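Local atomic coordinates of aminoglycoside N(3)-acetyltransferase III (Serratia marcescens, PDB entry 7LAO), a protein that transfers an acetyl group from acetyl-CoA to the 3-amino group of 2-deoxystreptamine antibiotics such as gentamicin, so conferring resistance to them. Residues A112-S115 with A120-V123; M58-W63 with P97-L102; H136-A141 with M190-P195. All blocks are in the same frame, centred on the assembly; numbering follows the deposited sequence.

Interaction 1 (A112-S115 with A120-V123); sequences ARRS and ASMV
Ser115 and Met122 hold each other by two bonds. The backbone N of Ser115 gives its hydrogen to Met122 O at 2.7 Å, and the backbone N of Met122 returns one to Ser115 OG at 2.9 Å. The second bond depends on a chi1 of 87°, which sets the hydroxyl between the backbone N and the carbonyl carbon, facing segment 120-123. The same hydroxyl is bonded to His136 ND1, and a serine suits a place where one small group must serve a backbone amide and an imidazole together.

Ser121 OG is likewise used twice: it donates to Ser115 O at 3.1 Å and accepts from Arg114 NE at 3.0 Å. The latter bond is bent, 138° at the hydrogen, with the hydroxyl 21° out of the guanidinium plane. Arg114 runs extended past Ser121, and its two terminal nitrogens go on to the backbone carbonyls of Ser62, Leu90, Ser93 and Gly94, a buried charge thus ringed by main-chain oxygens.

These bonds lie at the loop end of a beta hairpin formed by strands 113-114 and 122-125, at one margin of the mixed central sheet. Arg114 and Val123 form an antiparallel non-hydrogen-bonded pair, CA to CA 4.4 Å, so weaker CA-H...O contacts fill in: Val123 CA lies 3.4 Å from Arg113 O, and Arg114 CA approaches Met122 O. Farther out, Ala112 CB just touches Val123 CG2 at 4.4 Å. The compact branched Val123 lies on the same sheet face as Arg114, against helix 102-108, while Met122 packs on Met58 and Tyr60 of the adjoining strand.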
ATOM      1  N   ALA A 112      -3.872  16.458  -0.675  1.00 32.48           N
ATOM      2  CA  ALA A 112      -3.637  15.052  -0.972  1.00 30.98           C
ATOM      3  C   ALA A 112      -4.001  14.774  -2.424  1.00 32.15           C
ATOM      4  O   ALA A 112      -4.835  15.456  -3.011  1.00 33.42           O
ATOM      5  CB  ALA A 112      -4.449  14.129  -0.046  1.00 30.92           C
ATOM      6  N   ARG A 113      -3.323  13.789  -3.025  1.00 30.73           N
ATOM      7  CA  ARG A 113      -3.611  13.384  -4.396  1.00 36.16           C
ATOM      8  C   ARG A 113      -3.806  11.877  -4.409  1.00 37.99           C
ATOM      9  O   ARG A 113      -3.366  11.172  -3.501  1.00 31.11           O
ATOM     10  CB  ARG A 113      -2.477  13.780  -5.358  1.00 30.81           C
ATOM     11  CG  ARG A 113      -1.922  15.190  -5.102  1.00 36.57           C
ATOM     12  CD  ARG A 113      -0.941  15.655  -6.250  1.00 35.37           C
ATOM     13  NE  ARG A 113      -1.650  15.765  -7.526  1.00 39.30           N
ATOM     14  CZ  ARG A 113      -2.317  16.838  -7.965  1.00 46.94           C
ATOM     15  NH1 ARG A 113      -2.413  17.948  -7.231  1.00 40.83           N
ATOM     16  NH2 ARG A 113      -2.919  16.783  -9.149  1.00 49.11           N
ATOM     17  N   ARG A 114      -4.477  11.387  -5.441  1.00 37.25           N
ATOM     18  CA  ARG A 114      -4.820   9.973  -5.518  1.00 37.58           C
ATOM     19  C   ARG A 114      -4.463   9.462  -6.897  1.00 36.69           C
ATOM     20  O   ARG A 114      -4.652  10.168  -7.882  1.00 35.44           O
ATOM     21  CB  ARG A 114      -6.323   9.715  -5.271  1.00 35.83           C
ATOM     22  CG  ARG A 114      -6.642   8.265  -5.027  1.00 39.53           C
ATOM     23  CD  ARG A 114      -8.148   8.092  -4.895  1.00 42.66           C
ATOM     24  NE  ARG A 114      -8.552   6.742  -4.469  1.00 37.27           N
ATOM     25  CZ  ARG A 114      -9.802   6.465  -4.100  1.00 39.43           C
ATOM     26  NH1 ARG A 114     -10.683   7.447  -4.078  1.00 38.99           N
ATOM     27  NH2 ARG A 114     -10.163   5.241  -3.716  1.00 40.18           N
ATOM     28  N   SER A 115      -3.942   8.243  -6.958  1.00 30.93           N
ATOM     29  CA  SER A 115      -3.534   7.695  -8.244  1.00 40.87           C
ATOM     30  C   SER A 115      -4.735   7.097  -8.983  1.00 43.44           C
ATOM     31  O   SER A 115      -5.755   6.742  -8.387  1.00 42.15           O
ATOM     32  CB  SER A 115      -2.424   6.657  -8.022  1.00 36.99           C
ATOM     33  OG  SER A 115      -2.961   5.385  -7.766  1.00 36.46           O
ATOM     34  N   ALA A 120      -5.511  -0.564  -7.664  1.00 45.06           N
ATOM     35  CA  ALA A 120      -4.274  -0.415  -6.902  1.00 38.29           C
ATOM     36  C   ALA A 120      -4.076   1.013  -6.421  1.00 33.28           C
ATOM     37  O   ALA A 120      -2.977   1.387  -6.029  1.00 29.34           O
ATOM     38  CB  ALA A 120      -3.081  -0.864  -7.738  1.00 36.34           C
ATOM     39  N   SER A 121      -5.134   1.814  -6.436  1.00 35.75           N
ATOM     40  CA  SER A 121      -5.034   3.243  -6.177  1.00 33.32           C
ATOM     41  C   SER A 121      -4.231   3.583  -4.925  1.00 32.75           C
ATOM     42  O   SER A 121      -4.386   2.964  -3.856  1.00 36.24           O
ATOM     43  CB  SER A 121      -6.453   3.797  -6.061  1.00 40.91           C
ATOM     44  OG  SER A 121      -6.425   5.171  -5.779  1.00 50.38           O
ATOM     45  N   MET A 122      -3.388   4.597  -5.047  1.00 30.84           N
ATOM     46  CA  MET A 122      -2.544   5.058  -3.954  1.00 30.33           C
ATOM     47  C   MET A 122      -2.900   6.498  -3.615  1.00 30.23           C
ATOM     48  O   MET A 122      -3.285   7.257  -4.492  1.00 37.30           O
ATOM     49  CB  MET A 122      -1.056   5.008  -4.331  1.00 34.06           C
ATOM     50  CG  MET A 122      -0.603   3.658  -4.785  1.00 40.98           C
ATOM     51  SD  MET A 122      -0.195   2.579  -3.377  1.00 39.16           S
ATOM     52  CE  MET A 122       0.120   1.095  -4.315  1.00 40.10           C
ATOM     53  N   VAL A 123      -2.755   6.872  -2.340  1.00 28.23           N
ATOM     54  CA  VAL A 123      -2.968   8.246  -1.908  1.00 29.84           C
ATOM     55  C   VAL A 123      -1.614   8.720  -1.411  1.00 29.62           C
ATOM     56  O   VAL A 123      -0.873   7.945  -0.779  1.00 26.58           O
ATOM     57  CB  VAL A 123      -4.069   8.375  -0.817  1.00 27.33           C
ATOM     58  CG1 VAL A 123      -3.759   7.435   0.425  1.00 26.34           C
ATOM     59  CG2 VAL A 123      -4.176   9.789  -0.325  1.00 31.61           C
TER

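Interaction 2 (M58-W63 with P97-L102); sequences MGYASW and PGFGLL
The rings of Tyr60 and Phe99 lie one over the other in an offset stack, with centroids 4.3 Å apart and planes inclined by 21°. The overlap is partial: Phe99 CE2 sits over one face of the tyrosine, displaced toward its rim, and comes within 3.4 Å of Tyr60 CE2. In return Tyr60 CD2 lies above a face of Phe99. With its CG anti to the backbone N (chi1 -173°), Tyr60 sends its ring from the end of strand 56-60 toward the short 3-10 turn 97-99 that presents the phenylalanine.

The close packing continues at the backbone. Tyr60 O is 3.3 Å from Phe99 CB and equally close to Phe99 CD2, so the ring is set against a carbonyl as well as an aromatic face. Ser62 adds its CB, 3.6 Å from Phe99 CE2; a small side chain fits beside the stack, and its hydroxyl turns to Asp119 O. The edge-to-face neighbour Tyr96 further confines the phenylalanine.

Away from Phe99 the contact thins out: Pro97 and Gly98, just before it, are exposed, and the turn is closed on itself by a bond of 3.1 Å from Gly100 N to Pro97 O. Both stacked residues remain partly exposed, and Tyr60 OH reaches a bound HEPES buffer molecule through a weak hydrogen bond. The pair thus joins the C-terminal end of a central-sheet strand to the loop leading into helix 102-108, an aromatic pair beside the bound buffer, which may mark a pocket of this Antibiotic_NAT fold.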
ATOM      1  N   MET A  58       2.055   8.429   2.528  1.00 22.20           N
ATOM      2  CA  MET A  58       1.499   7.647   1.444  1.00 20.03           C
ATOM      3  C   MET A  58       0.702   6.481   1.984  1.00 25.87           C
ATOM      4  O   MET A  58       1.009   5.920   3.053  1.00 27.06           O
ATOM      5  CB  MET A  58       2.620   7.131   0.552  1.00 21.49           C
ATOM      6  CG  MET A  58       2.169   6.387  -0.687  1.00 29.82           C
ATOM      7  SD  MET A  58       3.650   6.012  -1.737  1.00 30.45           S
ATOM      8  CE  MET A  58       2.938   4.896  -2.949  1.00 29.72           C
ATOM      9  N   GLY A  59      -0.299   6.075   1.226  1.00 22.40           N
ATOM     10  CA  GLY A  59      -1.145   4.991   1.692  1.00 25.80           C
ATOM     11  C   GLY A  59      -1.691   4.221   0.517  1.00 33.55           C
ATOM     12  O   GLY A  59      -1.827   4.757  -0.595  1.00 27.16           O
ATOM     13  N   TYR A  60      -2.059   2.969   0.775  1.00 24.28           N
ATOM     14  CA  TYR A  60      -2.595   2.079  -0.254  1.00 35.86           C
ATOM     15  C   TYR A  60      -4.111   2.112  -0.164  1.00 42.14           C
ATOM     16  O   TYR A  60      -4.718   1.421   0.656  1.00 45.66           O
ATOM     17  CB  TYR A  60      -2.029   0.682  -0.060  1.00 37.94           C
ATOM     18  CG  TYR A  60      -2.311  -0.364  -1.088  1.00 34.81           C
ATOM     19  CD1 TYR A  60      -2.816  -0.054  -2.362  1.00 37.76           C
ATOM     20  CD2 TYR A  60      -2.083  -1.695  -0.778  1.00 38.54           C
ATOM     21  CE1 TYR A  60      -3.071  -1.065  -3.292  1.00 36.48           C
ATOM     22  CE2 TYR A  60      -2.333  -2.706  -1.683  1.00 34.63           C
ATOM     23  CZ  TYR A  60      -2.811  -2.398  -2.941  1.00 36.26           C
ATOM     24  OH  TYR A  60      -3.059  -3.419  -3.826  1.00 37.31           O
ATOM     25  N   ALA A  61      -4.739   2.931  -1.022  1.00 37.46           N
ATOM     26  CA  ALA A  61      -6.164   3.223  -0.853  1.00 35.30           C
ATOM     27  C   ALA A  61      -7.049   2.213  -1.578  1.00 37.45           C
ATOM     28  O   ALA A  61      -8.074   1.776  -1.046  1.00 37.59           O
ATOM     29  CB  ALA A  61      -6.485   4.636  -1.353  1.00 45.05           C
ATOM     30  N   SER A  62      -6.703   1.882  -2.814  1.00 31.45           N
ATOM     31  CA  SER A  62      -7.487   0.921  -3.607  1.00 39.08           C
ATOM     32  C   SER A  62      -8.915   1.478  -3.715  1.00 39.20           C
ATOM     33  O   SER A  62      -9.106   2.706  -3.759  1.00 43.13           O
ATOM     34  CB  SER A  62      -7.378  -0.477  -3.014  1.00 36.93           C
ATOM     35  OG  SER A  62      -8.264  -1.379  -3.681  1.00 38.84           O
ATOM     36  N   TRP A  63      -9.938   0.631  -3.720  1.00 38.58           N
ATOM     37  CA  TRP A  63     -11.289   1.097  -4.016  1.00 45.45           C
ATOM     38  C   TRP A  63     -12.291   0.131  -3.398  1.00 46.61           C
ATOM     39  O   TRP A  63     -12.157  -1.083  -3.572  1.00 46.85           O
ATOM     40  CB  TRP A  63     -11.462   1.182  -5.543  1.00 42.30           C
ATOM     41  CG  TRP A  63     -12.776   1.766  -6.071  1.00 45.30           C
ATOM     42  CD1 TRP A  63     -13.660   2.556  -5.406  1.00 45.49           C
ATOM     43  CD2 TRP A  63     -13.319   1.562  -7.380  1.00 48.73           C
ATOM     44  NE1 TRP A  63     -14.729   2.882  -6.230  1.00 62.05           N
ATOM     45  CE2 TRP A  63     -14.539   2.281  -7.449  1.00 56.06           C
ATOM     46  CE3 TRP A  63     -12.887   0.851  -8.508  1.00 47.81           C
ATOM     47  CZ2 TRP A  63     -15.332   2.296  -8.590  1.00 55.24           C
ATOM     48  CZ3 TRP A  63     -13.670   0.875  -9.647  1.00 50.77           C
ATOM     49  CH2 TRP A  63     -14.884   1.593  -9.680  1.00 54.95           C
ATOM     50  N   PRO A  97     -11.903  -0.951   2.468  1.00 49.56           N
ATOM     51  CA  PRO A  97     -11.812  -0.975   3.942  1.00 54.52           C
ATOM     52  C   PRO A  97     -10.742  -1.911   4.492  1.00 55.91           C
ATOM     53  O   PRO A  97     -10.250  -1.675   5.605  1.00 60.16           O
ATOM     54  CB  PRO A  97     -13.216  -1.427   4.375  1.00 54.45           C
ATOM     55  CG  PRO A  97     -14.096  -1.147   3.188  1.00 58.66           C
ATOM     56  CD  PRO A  97     -13.238  -1.347   1.987  1.00 50.68           C
ATOM     57  N   GLY A  98     -10.359  -2.956   3.751  1.00 49.67           N
ATOM     58  CA  GLY A  98      -9.392  -3.907   4.265  1.00 49.99           C
ATOM     59  C   GLY A  98      -8.000  -3.343   4.460  1.00 50.79           C
ATOM     60  O   GLY A  98      -7.195  -3.954   5.165  1.00 49.86           O
ATOM     61  N   PHE A  99      -7.691  -2.200   3.847  1.00 45.04           N
ATOM     62  CA  PHE A  99      -6.386  -1.568   3.979  1.00 43.67           C
ATOM     63  C   PHE A  99      -6.370  -0.465   5.035  1.00 43.42           C
ATOM     64  O   PHE A  99      -5.318   0.169   5.229  1.00 44.85           O
ATOM     65  CB  PHE A  99      -5.915  -1.006   2.620  1.00 44.49           C
ATOM     66  CG  PHE A  99      -5.744  -2.061   1.560  1.00 39.25           C
ATOM     67  CD1 PHE A  99      -5.554  -3.397   1.918  1.00 43.98           C
ATOM     68  CD2 PHE A  99      -5.768  -1.725   0.211  1.00 38.75           C
ATOM     69  CE1 PHE A  99      -5.381  -4.386   0.955  1.00 44.05           C
ATOM     70  CE2 PHE A  99      -5.606  -2.696  -0.775  1.00 40.48           C
ATOM     71  CZ  PHE A  99      -5.417  -4.029  -0.416  1.00 47.08           C
ATOM     72  N   GLY A 100      -7.478  -0.243   5.731  1.00 42.56           N
ATOM     73  CA  GLY A 100      -7.542   0.623   6.902  1.00 39.58           C
ATOM     74  C   GLY A 100      -8.314   1.921   6.722  1.00 48.07           C
ATOM     75  O   GLY A 100      -8.283   2.557   5.660  1.00 46.59           O
ATOM     76  N   LEU A 101      -8.976   2.353   7.799  1.00 47.28           N
ATOM     77  CA  LEU A 101      -9.751   3.583   7.764  1.00 47.10           C
ATOM     78  C   LEU A 101      -8.875   4.814   7.561  1.00 40.93           C
ATOM     79  O   LEU A 101      -9.378   5.865   7.155  1.00 41.14           O
ATOM     80  CB  LEU A 101     -10.550   3.703   9.061  1.00 52.21           C
ATOM     81  CG  LEU A 101     -11.418   4.944   9.275  1.00 52.47           C
ATOM     82  CD1 LEU A 101     -12.325   5.154   8.058  1.00 60.78           C
ATOM     83  CD2 LEU A 101     -12.226   4.876  10.600  1.00 48.00           C
ATOM     84  N   LEU A 102      -7.584   4.708   7.859  1.00 35.52           N
ATOM     85  CA  LEU A 102      -6.688   5.847   7.724  1.00 37.31           C
ATOM     86  C   LEU A 102      -6.613   6.363   6.289  1.00 34.68           C
ATOM     87  O   LEU A 102      -6.427   7.571   6.083  1.00 34.57           O
ATOM     88  CB  LEU A 102      -5.285   5.466   8.192  1.00 34.00           C
ATOM     89  CG  LEU A 102      -4.324   6.641   8.379  1.00 34.95           C
ATOM     90  CD1 LEU A 102      -4.869   7.471   9.524  1.00 33.54           C
ATOM     91  CD2 LEU A 102      -2.935   6.093   8.743  1.00 39.53           C
TER

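Interaction 3 (H136-A141 with M190-P195); sequences HRLGQA and MPMLGP
Leu138 meets Met190 and Met192 through aliphatic groups, and the cross-segment contact is wholly apolar. The two leucine methyls divide the work: Leu138 CD2 lies 3.9 Å from Met190 CG, the two side chains crossing at a slant, while Leu138 CD1 is 4.0 Å from Met192 CG. The leucine and Met192 reach tip to tip; Met192 is bent at chi2 and chi3, and Met192 CE lies 4.0 Å from Leu138 CD1 and 4.1 Å from Leu138 CD2. Flexible, unbranched methionines suit a place where a forked leucine tip must be fitted. Met190 touches only with its CG, since the rest of its chain folds away.

The hydrogen bonds within the segments lie in the loop. A type II beta turn from Arg137 to Gln140 is closed by Gln140 N to Arg137 O, 2.9 Å, and carries Leu138 at its second position, aimed at the strand. Gly139 follows at a positive phi of 87°, as the third position of this turn favours. His136 NE2 donates to Ala141 O at 2.9 Å, spanning the turn's base. Outside the segments His136 ND1 bonds Ser115 OG, so both ring nitrogens are held, which restrains its rotation.

Packing of this kind joins a turn between helices 129-133 and 147-153 to one face of the two-stranded antiparallel sheet 185-192/200-207, the face bearing Met190 and Met192.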
ATOM      1  N   HIS A 136       0.059   5.794 -13.258  1.00 34.13           N
ATOM      2  CA  HIS A 136      -0.345   4.572 -12.534  1.00 33.38           C
ATOM      3  C   HIS A 136      -1.278   3.824 -13.481  1.00 39.64           C
ATOM      4  O   HIS A 136      -2.490   4.030 -13.470  1.00 42.62           O
ATOM      5  CB  HIS A 136      -0.993   4.802 -11.178  1.00 33.74           C
ATOM      6  CG  HIS A 136      -0.964   3.584 -10.288  1.00 36.99           C
ATOM      7  ND1 HIS A 136      -1.513   3.556  -9.016  1.00 36.36           N
ATOM      8  CD2 HIS A 136      -0.433   2.345 -10.489  1.00 34.54           C
ATOM      9  CE1 HIS A 136      -1.348   2.356  -8.494  1.00 32.57           C
ATOM     10  NE2 HIS A 136      -0.686   1.607  -9.353  1.00 35.75           N
ATOM     11  N   ARG A 137      -0.686   2.979 -14.316  1.00 41.13           N
ATOM     12  CA  ARG A 137      -1.379   2.363 -15.435  1.00 40.07           C
ATOM     13  C   ARG A 137      -1.783   0.928 -15.144  1.00 43.00           C
ATOM     14  O   ARG A 137      -1.162   0.219 -14.342  1.00 41.43           O
ATOM     15  CB  ARG A 137      -0.510   2.401 -16.701  1.00 47.93           C
ATOM     16  CG  ARG A 137       0.442   3.600 -16.814  1.00 51.49           C
ATOM     17  CD  ARG A 137       1.083   3.683 -18.194  1.00 54.20           C
ATOM     18  NE  ARG A 137       2.170   4.662 -18.282  1.00 62.04           N
ATOM     19  CZ  ARG A 137       2.020   5.942 -18.631  1.00 64.24           C
ATOM     20  NH1 ARG A 137       0.813   6.431 -18.918  1.00 75.01           N
ATOM     21  NH2 ARG A 137       3.082   6.746 -18.682  1.00 59.13           N
ATOM     22  N   LEU A 138      -2.836   0.500 -15.836  1.00 45.21           N
ATOM     23  CA  LEU A 138      -3.166  -0.915 -15.857  1.00 50.02           C
ATOM     24  C   LEU A 138      -1.968  -1.722 -16.342  1.00 51.11           C
ATOM     25  O   LEU A 138      -1.340  -1.374 -17.342  1.00 46.79           O
ATOM     26  CB  LEU A 138      -4.354  -1.165 -16.766  1.00 48.37           C
ATOM     27  CG  LEU A 138      -5.627  -0.534 -16.239  1.00 51.92           C
ATOM     28  CD1 LEU A 138      -6.766  -0.984 -17.098  1.00 57.26           C
ATOM     29  CD2 LEU A 138      -5.827  -0.918 -14.762  1.00 50.44           C
ATOM     30  N   GLY A 139      -1.666  -2.825 -15.641  1.00 48.70           N
ATOM     31  CA  GLY A 139      -0.472  -3.596 -15.904  1.00 44.88           C
ATOM     32  C   GLY A 139       0.756  -3.114 -15.161  1.00 43.66           C
ATOM     33  O   GLY A 139       1.833  -3.704 -15.308  1.00 45.40           O
ATOM     34  N   GLN A 140       0.639  -2.041 -14.397  1.00 37.98           N
ATOM     35  CA  GLN A 140       1.727  -1.509 -13.596  1.00 37.33           C
ATOM     36  C   GLN A 140       1.200  -1.220 -12.210  1.00 38.32           C
ATOM     37  O   GLN A 140       1.356  -0.128 -11.661  1.00 36.98           O
ATOM     38  CB  GLN A 140       2.347  -0.272 -14.252  1.00 40.59           C
ATOM     39  CG  GLN A 140       2.848  -0.533 -15.666  1.00 49.52           C
ATOM     40  CD  GLN A 140       3.692   0.593 -16.235  1.00 51.59           C
ATOM     41  OE1 GLN A 140       3.335   1.777 -16.142  1.00 46.33           O
ATOM     42  NE2 GLN A 140       4.840   0.224 -16.823  1.00 51.21           N
ATOM     43  N   ALA A 141       0.525  -2.216 -11.634  1.00 40.63           N
ATOM     44  CA  ALA A 141      -0.145  -2.013 -10.355  1.00 45.46           C
ATOM     45  C   ALA A 141       0.854  -1.743  -9.232  1.00 40.67           C
ATOM     46  O   ALA A 141       0.770  -0.717  -8.535  1.00 31.97           O
ATOM     47  CB  ALA A 141      -1.010  -3.233 -10.021  1.00 49.96           C
ATOM     48  N   MET A 190     -10.913  -3.113 -15.623  1.00 62.65           N
ATOM     49  CA  MET A 190     -11.214  -1.942 -14.815  1.00 61.81           C
ATOM     50  C   MET A 190     -11.844  -0.837 -15.659  1.00 68.04           C
ATOM     51  O   MET A 190     -11.407  -0.595 -16.794  1.00 65.52           O
ATOM     52  CB  MET A 190      -9.965  -1.374 -14.128  1.00 59.38           C
ATOM     53  CG  MET A 190      -9.155  -2.326 -13.232  1.00 65.95           C
ATOM     54  SD  MET A 190      -9.984  -2.860 -11.709  1.00 65.85           S
ATOM     55  CE  MET A 190     -10.553  -1.346 -11.008  1.00 54.52           C
ATOM     56  N   PRO A 191     -12.836  -0.119 -15.110  1.00 67.79           N
ATOM     57  CA  PRO A 191     -13.401   1.054 -15.791  1.00 68.73           C
ATOM     58  C   PRO A 191     -12.442   2.236 -15.785  1.00 63.97           C
ATOM     59  O   PRO A 191     -12.244   2.890 -14.754  1.00 65.54           O
ATOM     60  CB  PRO A 191     -14.664   1.346 -14.970  1.00 73.04           C
ATOM     61  CG  PRO A 191     -14.346   0.846 -13.603  1.00 69.95           C
ATOM     62  CD  PRO A 191     -13.470  -0.358 -13.796  1.00 69.12           C
ATOM     63  N   MET A 192     -11.859   2.535 -16.951  1.00 82.16           N
ATOM     64  CA  MET A 192     -10.983   3.686 -17.132  1.00 85.02           C
ATOM     65  C   MET A 192     -11.782   4.924 -17.581  1.00 90.06           C
ATOM     66  O   MET A 192     -12.999   4.878 -17.750  1.00 83.56           O
ATOM     67  CB  MET A 192      -9.889   3.359 -18.146  1.00 86.38           C
ATOM     68  CG  MET A 192      -8.874   2.336 -17.684  1.00 79.90           C
ATOM     69  SD  MET A 192      -8.071   2.755 -16.113  1.00 81.42           S
ATOM     70  CE  MET A 192      -8.989   1.656 -15.108  1.00 75.11           C
ATOM     71  N   LEU A 193     -11.084   6.049 -17.780  1.00 97.01           N
ATOM     72  CA  LEU A 193     -11.706   7.309 -18.187  1.00107.55           C
ATOM     73  C   LEU A 193     -11.121   7.854 -19.491  1.00112.03           C
ATOM     74  O   LEU A 193     -11.425   8.994 -19.854  1.00118.64           O
ATOM     75  CB  LEU A 193     -11.581   8.352 -17.056  1.00107.63           C
ATOM     76  CG  LEU A 193     -12.179   9.779 -17.056  1.00111.13           C
ATOM     77  CD1 LEU A 193     -13.524   9.839 -17.783  1.00114.46           C
ATOM     78  CD2 LEU A 193     -12.303  10.371 -15.646  1.00106.77           C
ATOM     79  N   GLY A 194     -10.320   7.054 -20.212  1.00109.98           N
ATOM     80  CA  GLY A 194      -9.594   7.421 -21.420  1.00116.56           C
ATOM     81  C   GLY A 194      -9.803   8.787 -22.073  1.00119.03           C
ATOM     82  O   GLY A 194      -9.657   9.842 -21.445  1.00122.77           O
ATOM     83  N   PRO A 195     -10.085   8.796 -23.402  1.00114.73           N
ATOM     84  CA  PRO A 195     -10.324  10.044 -24.138  1.00126.48           C
ATOM     85  C   PRO A 195     -11.669  10.708 -23.824  1.00144.63           C
ATOM     86  O   PRO A 195     -12.436  11.043 -24.725  1.00143.43           O
ATOM     87  CB  PRO A 195     -10.241   9.610 -25.602  1.00119.42           C
ATOM     88  CG  PRO A 195     -10.387   8.132 -25.611  1.00113.38           C
ATOM     89  CD  PRO A 195      -9.909   7.633 -24.288  1.00110.30           C
TER

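Overall arrangement
Interaction 1 lies between the other two, its centre about 10 Å from that of interaction 2 and about 13 Å from that of interaction 3. Strands 122-125 and 56-60 are neighbours in the central sheet, and past their ends Ser121 O still meets Ser62 N at 2.8 Å; Arg114 NH2 also reaches Ser62 O, at 2.7 Å. Toward interaction 3 the tie is Ser115 OG with His136 ND1, 2.6 Å. Interactions 2 and 3, about 19 Å apart between centres, meet lightly where Trp63 CZ3 touches Pro191 CG at 4.0 Å. The side chains of Tyr60 and Ala120 each come about 3 Å from bound HEPES, nearest atoms, consistent with interactions 1 and 2 bordering one pocket.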